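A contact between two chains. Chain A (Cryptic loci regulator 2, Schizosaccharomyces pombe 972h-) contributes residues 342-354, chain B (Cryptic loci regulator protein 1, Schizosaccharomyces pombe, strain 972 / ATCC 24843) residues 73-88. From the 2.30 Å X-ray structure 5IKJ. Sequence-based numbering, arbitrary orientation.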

ATOM      1  N   PRO A 342      -1.369  -2.972  14.658  1.00 43.20           N
ATOM      2  CA  PRO A 342      -2.791  -3.229  14.404  1.00 51.61           C
ATOM      3  C   PRO A 342      -3.667  -2.257  15.182  1.00 49.72           C
ATOM      4  O   PRO A 342      -3.296  -1.774  16.254  1.00 43.89           O
ATOM      5  CB  PRO A 342      -2.984  -4.673  14.883  1.00 53.68           C
ATOM      6  CG  PRO A 342      -1.637  -5.292  14.767  1.00 52.58           C
ATOM      7  CD  PRO A 342      -0.649  -4.196  15.054  1.00 46.80           C
ATOM      8  N   LEU A 343      -4.838  -1.969  14.627  1.00 49.96           N
ATOM      9  CA  LEU A 343      -5.763  -1.036  15.249  1.00 59.79           C
ATOM     10  C   LEU A 343      -6.690  -1.760  16.216  1.00 61.37           C
ATOM     11  O   LEU A 343      -7.092  -2.905  15.988  1.00 56.97           O
ATOM     12  CB  LEU A 343      -6.596  -0.309  14.193  1.00 57.27           C
ATOM     13  CG  LEU A 343      -5.830   0.454  13.111  1.00 64.75           C
ATOM     14  CD1 LEU A 343      -6.803   1.185  12.192  1.00 51.54           C
ATOM     15  CD2 LEU A 343      -4.831   1.435  13.715  1.00 48.94           C
ATOM     16  N   GLU A 344      -7.024  -1.076  17.305  1.00 57.35           N
ATOM     17  CA  GLU A 344      -8.007  -1.596  18.239  1.00 65.32           C
ATOM     18  C   GLU A 344      -9.406  -1.470  17.644  1.00 60.03           C
ATOM     19  O   GLU A 344      -9.679  -0.594  16.819  1.00 57.69           O
ATOM     20  CB  GLU A 344      -7.929  -0.850  19.572  1.00 59.63           C
ATOM     21  CG  GLU A 344      -6.555  -0.881  20.224  1.00 63.24           C
ATOM     22  CD  GLU A 344      -6.148  -2.272  20.674  1.00 87.60           C
ATOM     23  OE1 GLU A 344      -7.027  -3.028  21.139  1.00 93.77           O
ATOM     24  OE2 GLU A 344      -4.952  -2.609  20.558  1.00 90.17           O
ATOM     25  N   GLY A 345     -10.297  -2.364  18.072  1.00 60.21           N
ATOM     26  CA  GLY A 345     -11.637  -2.385  17.512  1.00 57.01           C
ATOM     27  C   GLY A 345     -12.406  -1.100  17.741  1.00 58.29           C
ATOM     28  O   GLY A 345     -13.302  -0.761  16.961  1.00 56.07           O
ATOM     29  N   ILE A 346     -12.072  -0.362  18.803  1.00 47.11           N
ATOM     30  CA  ILE A 346     -12.788   0.873  19.101  1.00 58.57           C
ATOM     31  C   ILE A 346     -12.403   1.992  18.141  1.00 70.63           C
ATOM     32  O   ILE A 346     -13.137   2.979  18.019  1.00 67.42           O
ATOM     33  CB  ILE A 346     -12.538   1.292  20.565  1.00 58.73           C
ATOM     34  CG1 ILE A 346     -13.467   2.440  20.976  1.00 72.21           C
ATOM     35  CG2 ILE A 346     -11.076   1.683  20.781  1.00 60.20           C
ATOM     36  CD1 ILE A 346     -14.939   2.068  21.001  1.00 78.44           C
ATOM     37  N   ASP A 347     -11.270   1.864  17.449  1.00 68.29           N
ATOM     38  CA  ASP A 347     -10.813   2.866  16.496  1.00 60.40           C
ATOM     39  C   ASP A 347     -11.207   2.527  15.062  1.00 56.14           C
ATOM     40  O   ASP A 347     -10.659   3.112  14.122  1.00 64.53           O
ATOM     41  CB  ASP A 347      -9.295   3.031  16.595  1.00 56.69           C
ATOM     42  CG  ASP A 347      -8.859   3.669  17.900  1.00 60.60           C
ATOM     43  OD1 ASP A 347      -9.713   4.260  18.595  1.00 61.51           O
ATOM     44  OD2 ASP A 347      -7.656   3.589  18.227  1.00 64.19           O
ATOM     45  N   MET A 348     -12.144   1.600  14.877  1.00 62.20           N
ATOM     46  CA  MET A 348     -12.586   1.181  13.556  1.00 52.68           C
ATOM     47  C   MET A 348     -14.105   1.243  13.491  1.00 56.40           C
ATOM     48  O   MET A 348     -14.787   1.327  14.515  1.00 64.50           O
ATOM     49  CB  MET A 348     -12.090  -0.235  13.222  1.00 54.37           C
ATOM     50  CG  MET A 348     -10.616  -0.290  12.847  1.00 50.14           C
ATOM     51  SD  MET A 348     -10.056  -1.926  12.325  1.00 62.90           S
ATOM     52  CE  MET A 348      -9.750  -2.719  13.903  1.00 66.71           C
ATOM     53  N   GLU A 349     -14.631   1.207  12.271  1.00 61.22           N
ATOM     54  CA  GLU A 349     -16.064   1.353  12.053  1.00 61.95           C
ATOM     55  C   GLU A 349     -16.388   0.911  10.633  1.00 58.58           C
ATOM     56  O   GLU A 349     -15.496   0.610   9.835  1.00 63.31           O
ATOM     57  CB  GLU A 349     -16.516   2.797  12.291  1.00 56.59           C
ATOM     58  CG  GLU A 349     -16.082   3.773  11.202  1.00 81.10           C
ATOM     59  CD  GLU A 349     -16.324   5.221  11.583  1.00 84.35           C
ATOM     60  OE1 GLU A 349     -16.863   5.466  12.683  1.00 87.44           O
ATOM     61  OE2 GLU A 349     -15.976   6.114  10.783  1.00 73.46           O
ATOM     62  N   GLU A 350     -17.683   0.876  10.329  1.00 64.25           N
ATOM     63  CA  GLU A 350     -18.123   0.594   8.975  1.00 70.27           C
ATOM     64  C   GLU A 350     -17.898   1.821   8.091  1.00 64.81           C
ATOM     65  O   GLU A 350     -17.929   2.956   8.575  1.00 63.19           O
ATOM     66  CB  GLU A 350     -19.601   0.214   8.964  1.00 75.78           C
ATOM     67  CG  GLU A 350     -19.906  -1.142   9.579  1.00 76.12           C
ATOM     68  CD  GLU A 350     -19.674  -2.293   8.618  1.00 88.00           C
ATOM     69  OE1 GLU A 350     -19.756  -2.077   7.388  1.00 82.97           O
ATOM     70  OE2 GLU A 350     -19.409  -3.419   9.090  1.00 86.30           O
ATOM     71  N   PRO A 351     -17.665   1.626   6.794  1.00 61.11           N
ATOM     72  CA  PRO A 351     -17.473   2.778   5.905  1.00 66.81           C
ATOM     73  C   PRO A 351     -18.591   3.798   6.072  1.00 74.18           C
ATOM     74  O   PRO A 351     -19.776   3.467   5.997  1.00 77.66           O
ATOM     75  CB  PRO A 351     -17.477   2.152   4.507  1.00 64.87           C
ATOM     76  CG  PRO A 351     -17.047   0.746   4.721  1.00 67.23           C
ATOM     77  CD  PRO A 351     -17.565   0.346   6.071  1.00 63.82           C
ATOM     78  N   LYS A 352     -18.203   5.050   6.312  1.00 76.47           N
ATOM     79  CA  LYS A 352     -19.156   6.115   6.597  1.00 74.84           C
ATOM     80  C   LYS A 352     -19.393   7.044   5.414  1.00 87.43           C
ATOM     81  O   LYS A 352     -20.485   7.610   5.298  1.00 89.89           O
ATOM     82  CB  LYS A 352     -18.675   6.948   7.792  1.00 75.85           C
ATOM     83  CG  LYS A 352     -19.768   7.766   8.463  1.00 85.60           C
ATOM     84  CD  LYS A 352     -19.199   8.936   9.259  1.00 81.17           C
ATOM     85  CE  LYS A 352     -18.177   8.499  10.303  1.00 94.30           C
ATOM     86  NZ  LYS A 352     -18.766   7.643  11.369  1.00 84.61           N
ATOM     87  N   PHE A 353     -18.409   7.213   4.538  1.00 83.80           N
ATOM     88  CA  PHE A 353     -18.510   8.114   3.399  1.00 85.99           C
ATOM     89  C   PHE A 353     -18.503   7.301   2.111  1.00 85.95           C
ATOM     90  O   PHE A 353     -17.653   6.422   1.933  1.00 80.02           O
ATOM     91  CB  PHE A 353     -17.355   9.118   3.394  1.00 78.02           C
ATOM     92  CG  PHE A 353     -17.207   9.886   4.679  1.00 75.61           C
ATOM     93  CD1 PHE A 353     -18.049  10.945   4.973  1.00 79.32           C
ATOM     94  CD2 PHE A 353     -16.215   9.555   5.587  1.00 75.21           C
ATOM     95  CE1 PHE A 353     -17.911  11.654   6.152  1.00 79.86           C
ATOM     96  CE2 PHE A 353     -16.070  10.261   6.768  1.00 77.01           C
ATOM     97  CZ  PHE A 353     -16.919  11.312   7.051  1.00 81.89           C
ATOM     98  N   HIS A 354     -19.449   7.596   1.221  1.00 87.26           N
ATOM     99  CA  HIS A 354     -19.582   6.888  -0.043  1.00 80.06           C
ATOM    100  C   HIS A 354     -19.740   7.891  -1.177  1.00 83.80           C
ATOM    101  O   HIS A 354     -19.984   9.080  -0.958  1.00 85.19           O
ATOM    102  CB  HIS A 354     -20.776   5.924  -0.021  1.00 91.91           C
ATOM    103  CG  HIS A 354     -20.702   4.893   1.061  1.00 80.51           C
ATOM    104  ND1 HIS A 354     -20.744   5.215   2.400  1.00 81.02           N
ATOM    105  CD2 HIS A 354     -20.588   3.545   1.003  1.00 84.71           C
ATOM    106  CE1 HIS A 354     -20.657   4.111   3.120  1.00 89.58           C
ATOM    107  NE2 HIS A 354     -20.562   3.083   2.296  1.00 90.95           N
TER
ATOM    108  N   LEU B  73      -8.624  -6.376   6.612  1.00 52.87           N
ATOM    109  CA  LEU B  73      -9.882  -5.740   6.240  1.00 53.32           C
ATOM    110  C   LEU B  73      -9.750  -4.234   6.053  1.00 45.15           C
ATOM    111  O   LEU B  73     -10.567  -3.643   5.341  1.00 51.01           O
ATOM    112  CB  LEU B  73     -10.956  -6.042   7.288  1.00 54.38           C
ATOM    113  CG  LEU B  73     -11.387  -7.506   7.426  1.00 48.81           C
ATOM    114  CD1 LEU B  73     -12.509  -7.620   8.444  1.00 52.48           C
ATOM    115  CD2 LEU B  73     -11.821  -8.103   6.091  1.00 52.72           C
ATOM    116  N   LEU B  74      -8.752  -3.600   6.673  1.00 46.63           N
ATOM    117  CA  LEU B  74      -8.475  -2.201   6.365  1.00 48.65           C
ATOM    118  C   LEU B  74      -7.920  -2.052   4.955  1.00 49.65           C
ATOM    119  O   LEU B  74      -8.134  -1.017   4.313  1.00 48.03           O
ATOM    120  CB  LEU B  74      -7.497  -1.617   7.384  1.00 47.30           C
ATOM    121  CG  LEU B  74      -8.028  -1.457   8.809  1.00 60.90           C
ATOM    122  CD1 LEU B  74      -6.873  -1.402   9.794  1.00 69.51           C
ATOM    123  CD2 LEU B  74      -8.896  -0.211   8.927  1.00 53.41           C
ATOM    124  N   ILE B  75      -7.211  -3.069   4.463  1.00 44.87           N
ATOM    125  CA  ILE B  75      -6.737  -3.054   3.084  1.00 44.94           C
ATOM    126  C   ILE B  75      -7.906  -3.240   2.126  1.00 55.00           C
ATOM    127  O   ILE B  75      -7.986  -2.579   1.083  1.00 49.90           O
ATOM    128  CB  ILE B  75      -5.667  -4.141   2.873  1.00 45.38           C
ATOM    129  CG1 ILE B  75      -4.601  -4.096   3.974  1.00 50.00           C
ATOM    130  CG2 ILE B  75      -5.026  -3.992   1.502  1.00 51.48           C
ATOM    131  CD1 ILE B  75      -3.886  -2.763   4.111  1.00 43.24           C
ATOM    132  N   GLU B  76      -8.831  -4.141   2.464  1.00 52.08           N
ATOM    133  CA  GLU B  76      -9.965  -4.418   1.590  1.00 54.76           C
ATOM    134  C   GLU B  76     -10.919  -3.234   1.514  1.00 51.85           C
ATOM    135  O   GLU B  76     -11.547  -3.014   0.473  1.00 60.23           O
ATOM    136  CB  GLU B  76     -10.705  -5.663   2.086  1.00 54.95           C
ATOM    137  CG  GLU B  76     -11.884  -6.099   1.223  1.00 56.17           C
ATOM    138  CD  GLU B  76     -11.461  -6.844  -0.026  1.00 51.48           C
ATOM    139  OE1 GLU B  76     -10.262  -7.168  -0.152  1.00 55.75           O
ATOM    140  OE2 GLU B  76     -12.331  -7.113  -0.881  1.00 60.70           O
ATOM    141  N   GLY B  77     -11.039  -2.465   2.594  1.00 54.35           N
ATOM    142  CA  GLY B  77     -11.991  -1.379   2.671  1.00 51.70           C
ATOM    143  C   GLY B  77     -13.297  -1.742   3.342  1.00 51.58           C
ATOM    144  O   GLY B  77     -14.109  -0.844   3.599  1.00 54.40           O
ATOM    145  N   SER B  78     -13.524  -3.026   3.630  1.00 55.81           N
ATOM    146  CA  SER B  78     -14.733  -3.429   4.341  1.00 56.28           C
ATOM    147  C   SER B  78     -14.861  -2.700   5.669  1.00 55.62           C
ATOM    148  O   SER B  78     -15.975  -2.507   6.169  1.00 62.61           O
ATOM    149  CB  SER B  78     -14.722  -4.940   4.573  1.00 53.23           C
ATOM    150  OG  SER B  78     -14.452  -5.636   3.369  1.00 67.30           O
ATOM    151  N   ILE B  79     -13.737  -2.289   6.252  1.00 51.10           N
ATOM    152  CA  ILE B  79     -13.718  -1.590   7.528  1.00 55.63           C
ATOM    153  C   ILE B  79     -12.677  -0.486   7.442  1.00 53.88           C
ATOM    154  O   ILE B  79     -11.633  -0.639   6.800  1.00 60.93           O
ATOM    155  CB  ILE B  79     -13.433  -2.561   8.699  1.00 58.11           C
ATOM    156  CG1 ILE B  79     -14.733  -3.269   9.099  1.00 75.38           C
ATOM    157  CG2 ILE B  79     -12.800  -1.834   9.893  1.00 63.27           C
ATOM    158  CD1 ILE B  79     -14.568  -4.343  10.147  1.00 91.61           C
ATOM    159  N   VAL B  80     -12.973   0.638   8.095  1.00 53.90           N
ATOM    160  CA  VAL B  80     -12.147   1.833   8.003  1.00 50.03           C
ATOM    161  C   VAL B  80     -11.805   2.322   9.402  1.00 57.66           C
ATOM    162  O   VAL B  80     -12.512   2.055  10.377  1.00 52.83           O
ATOM    163  CB  VAL B  80     -12.838   2.958   7.200  1.00 49.94           C
ATOM    164  CG1 VAL B  80     -13.206   2.467   5.809  1.00 47.53           C
ATOM    165  CG2 VAL B  80     -14.075   3.472   7.929  1.00 59.83           C
ATOM    166  N   GLN B  81     -10.700   3.056   9.485  1.00 51.40           N
ATOM    167  CA  GLN B  81     -10.259   3.650  10.736  1.00 48.24           C
ATOM    168  C   GLN B  81     -11.007   4.952  10.991  1.00 56.26           C
ATOM    169  O   GLN B  81     -11.209   5.757  10.076  1.00 56.53           O
ATOM    170  CB  GLN B  81      -8.752   3.909  10.691  1.00 44.37           C
ATOM    171  CG  GLN B  81      -8.164   4.506  11.961  1.00 51.57           C
ATOM    172  CD  GLN B  81      -6.676   4.778  11.839  1.00 53.40           C
ATOM    173  OE1 GLN B  81      -6.168   5.010  10.744  1.00 56.77           O
ATOM    174  NE2 GLN B  81      -5.970   4.749  12.964  1.00 56.88           N
ATOM    175  N   ARG B  82     -11.419   5.156  12.240  1.00 57.68           N
ATOM    176  CA  ARG B  82     -12.098   6.390  12.602  1.00 55.18           C
ATOM    177  C   ARG B  82     -11.193   7.591  12.344  1.00 50.85           C
ATOM    178  O   ARG B  82      -9.965   7.483  12.292  1.00 54.82           O
ATOM    179  CB  ARG B  82     -12.518   6.373  14.072  1.00 57.65           C
ATOM    180  CG  ARG B  82     -13.651   5.416  14.397  1.00 62.63           C
ATOM    181  CD  ARG B  82     -14.234   5.688  15.780  1.00 73.96           C
ATOM    182  NE  ARG B  82     -13.208   5.731  16.822  1.00 68.06           N
ATOM    183  CZ  ARG B  82     -12.696   6.841  17.350  1.00 60.34           C
ATOM    184  NH1 ARG B  82     -13.101   8.040  16.952  1.00 65.53           N
ATOM    185  NH2 ARG B  82     -11.767   6.752  18.293  1.00 65.74           N
ATOM    186  N   LYS B  83     -11.822   8.752  12.181  1.00 56.15           N
ATOM    187  CA  LYS B  83     -11.113  10.004  11.973  1.00 51.45           C
ATOM    188  C   LYS B  83     -11.784  11.097  12.791  1.00 57.86           C
ATOM    189  O   LYS B  83     -12.997  11.068  13.020  1.00 51.35           O
ATOM    190  CB  LYS B  83     -11.084  10.398  10.487  1.00 51.14           C
ATOM    191  CG  LYS B  83     -10.423   9.371   9.577  1.00 44.35           C
ATOM    192  CD  LYS B  83      -8.925   9.265   9.834  1.00 35.60           C
ATOM    193  CE  LYS B  83      -8.332   8.045   9.151  1.00 51.92           C
ATOM    194  NZ  LYS B  83      -6.911   7.816   9.541  1.00 50.25           N
ATOM    195  N   ASN B  84     -10.980  12.058  13.238  1.00 50.61           N
ATOM    196  CA  ASN B  84     -11.485  13.202  13.997  1.00 52.90           C
ATOM    197  C   ASN B  84     -11.965  14.291  13.035  1.00 51.47           C
ATOM    198  O   ASN B  84     -11.454  15.409  13.002  1.00 58.84           O
ATOM    199  CB  ASN B  84     -10.405  13.728  14.935  1.00 51.28           C
ATOM    200  CG  ASN B  84     -10.054  12.751  16.036  1.00 64.00           C
ATOM    201  OD1 ASN B  84     -10.911  12.023  16.536  1.00 54.79           O
ATOM    202  ND2 ASN B  84      -8.781  12.733  16.424  1.00 57.05           N
ATOM    203  N   ILE B  85     -12.971  13.937  12.236  1.00 55.71           N
ATOM    204  CA  ILE B  85     -13.419  14.783  11.136  1.00 61.40           C
ATOM    205  C   ILE B  85     -14.939  14.734  11.038  1.00 65.53           C
ATOM    206  O   ILE B  85     -15.550  13.668  11.175  1.00 64.24           O
ATOM    207  CB  ILE B  85     -12.766  14.351   9.804  1.00 59.26           C
ATOM    208  CG1 ILE B  85     -12.809  15.495   8.791  1.00 62.17           C
ATOM    209  CG2 ILE B  85     -13.442  13.106   9.234  1.00 59.56           C
ATOM    210  CD1 ILE B  85     -11.879  15.293   7.615  1.00 61.76           C
ATOM    211  N   LYS B  86     -15.543  15.896  10.800  1.00 74.23           N
ATOM    212  CA  LYS B  86     -16.961  16.018  10.484  1.00 67.52           C
ATOM    213  C   LYS B  86     -17.088  16.640   9.102  1.00 70.66           C
ATOM    214  O   LYS B  86     -16.462  17.667   8.821  1.00 70.63           O
ATOM    215  CB  LYS B  86     -17.693  16.880  11.522  1.00 67.29           C
ATOM    216  CG  LYS B  86     -19.167  17.134  11.204  1.00 81.01           C
ATOM    217  CD  LYS B  86     -19.791  18.147  12.158  1.00 77.68           C
ATOM    218  CE  LYS B  86     -19.686  19.566  11.612  1.00 92.50           C
ATOM    219  NZ  LYS B  86     -20.368  20.563  12.486  1.00 78.28           N
ATOM    220  N   ILE B  87     -17.895  16.021   8.242  1.00 70.71           N
ATOM    221  CA  ILE B  87     -18.092  16.491   6.876  1.00 71.14           C
ATOM    222  C   ILE B  87     -19.587  16.585   6.612  1.00 75.25           C
ATOM    223  O   ILE B  87     -20.327  15.625   6.856  1.00 78.31           O
ATOM    224  CB  ILE B  87     -17.417  15.566   5.844  1.00 71.20           C
ATOM    225  CG1 ILE B  87     -15.949  15.333   6.219  1.00 61.57           C
ATOM    226  CG2 ILE B  87     -17.522  16.176   4.447  1.00 70.41           C
ATOM    227  CD1 ILE B  87     -15.237  14.327   5.335  1.00 60.08           C
ATOM    228  N   GLU B  88     -20.027  17.736   6.113  1.00 79.65           N
ATOM    229  CA  GLU B  88     -21.432  17.948   5.790  1.00 80.54           C
ATOM    230  C   GLU B  88     -21.625  18.055   4.280  1.00 84.02           C
ATOM    231  O   GLU B  88     -21.540  19.142   3.709  1.00 75.64           O
ATOM    232  CB  GLU B  88     -21.958  19.208   6.478  1.00 74.29           C
ATOM    233  CG  GLU B  88     -21.776  19.205   7.989  1.00 76.96           C
ATOM    234  CD  GLU B  88     -22.621  20.256   8.683  1.00 88.81           C
ATOM    235  OE1 GLU B  88     -23.624  20.706   8.090  1.00 92.93           O
ATOM    236  OE2 GLU B  88     -22.283  20.633   9.826  1.00 82.34           O
TER

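Two short strands, one from each chain, lie side by side and run antiparallel. Met348(A) and Gln81(B) form a non-hydrogen-bonded pair, with their CA atoms 4.4 Å apart. Glu349(A) and Val80(B) form the neighbouring hydrogen-bonded pair. Together the two stretches bury 818 Å². Arg82(B), Glu349(A) and Val80(B) cover the most surface, and the contact can be read from them.

Arg82(B) has the largest share, 98 Å². It follows the strand of chain B and bonds through both backbone and side chain. Arg82(B) N donates to Asp347(A) O at 2.9 Å, with a nearly straight angle of 170°. This bond carries the ladder one step beyond the paired strands. The arginine side chain then reaches the short 3-10 segment that precedes the strand of chain A. Arg82(B) NE donates to Ile346(A) O at 3.0 Å. Arg82(B) NH2 donates to Asp347(A) OD1 at 3.2 Å, and this bond is part of a salt bridge. Both acceptors lie at the edge of the guanidinium, near its plane, where its N-H groups point. One arginine thus reads a backbone carbonyl and a carboxylate together. The turn is also held within chain A, by Asp347(A) N donating to Glu344(A) O at 3.0 Å.

Glu349(A) and Val80(B) supply a reciprocal pair of backbone bonds. Glu349(A) N donates to Val80(B) O at 3.0 Å, and Val80(B) N donates to Glu349(A) O at 3.1 Å. The second is almost linear, at 177°; the first is more bent, at 141°. Val80(B) O also receives a CA-H...O contact from Met348(A) CA at 3.3 Å. A similar contact joins Gln81(B) CA to Asp347(A) O at 3.5 Å.

The side chains of Glu349(A) and Val80(B) share one face of the sheet. Glu349(A) CG lies 3.9 Å from Val80(B) CG2, so the aliphatic part of the glutamate packs on the valine. Its carboxylate is engaged within chain A, in a salt bridge with Lys352(A); the hydrogen bonds from NZ are weak. Val80(B) also meets Pro351(A), whose CG is 4.3 Å from Val80(B) CG1. The proline ring reaches the turn after the helix of chain B as well, with Pro351(A) CG 3.5 Å from Gly77(B) O. Gly77(B) has positive phi, and a CB there would be jammed against the preceding carbonyl oxygen.

Met348(A) and Gln81(B) point to the other face. Met348(A) SD lies 3.7 Å from Ile79(B) CG2 and 4.0 Å from Leu74(B) CD2. Leu343(A) adds to this apolar cluster, its CD1 3.5 Å from Leu74(B) CD1. The helix of chain B therefore joins the packing through Leu74(B).

Farther along, Phe353(A) makes a separate apolar contact. Phe353(A) CZ is 3.9 Å from Ile87(B) CD1. Ile87(B) CD1 sits over one face of the Phe353(A) ring, 4.2 Å from its centroid, in a CH-pi contact. No backbone hydrogen bond joins the stretches here; side chains bridge the gap.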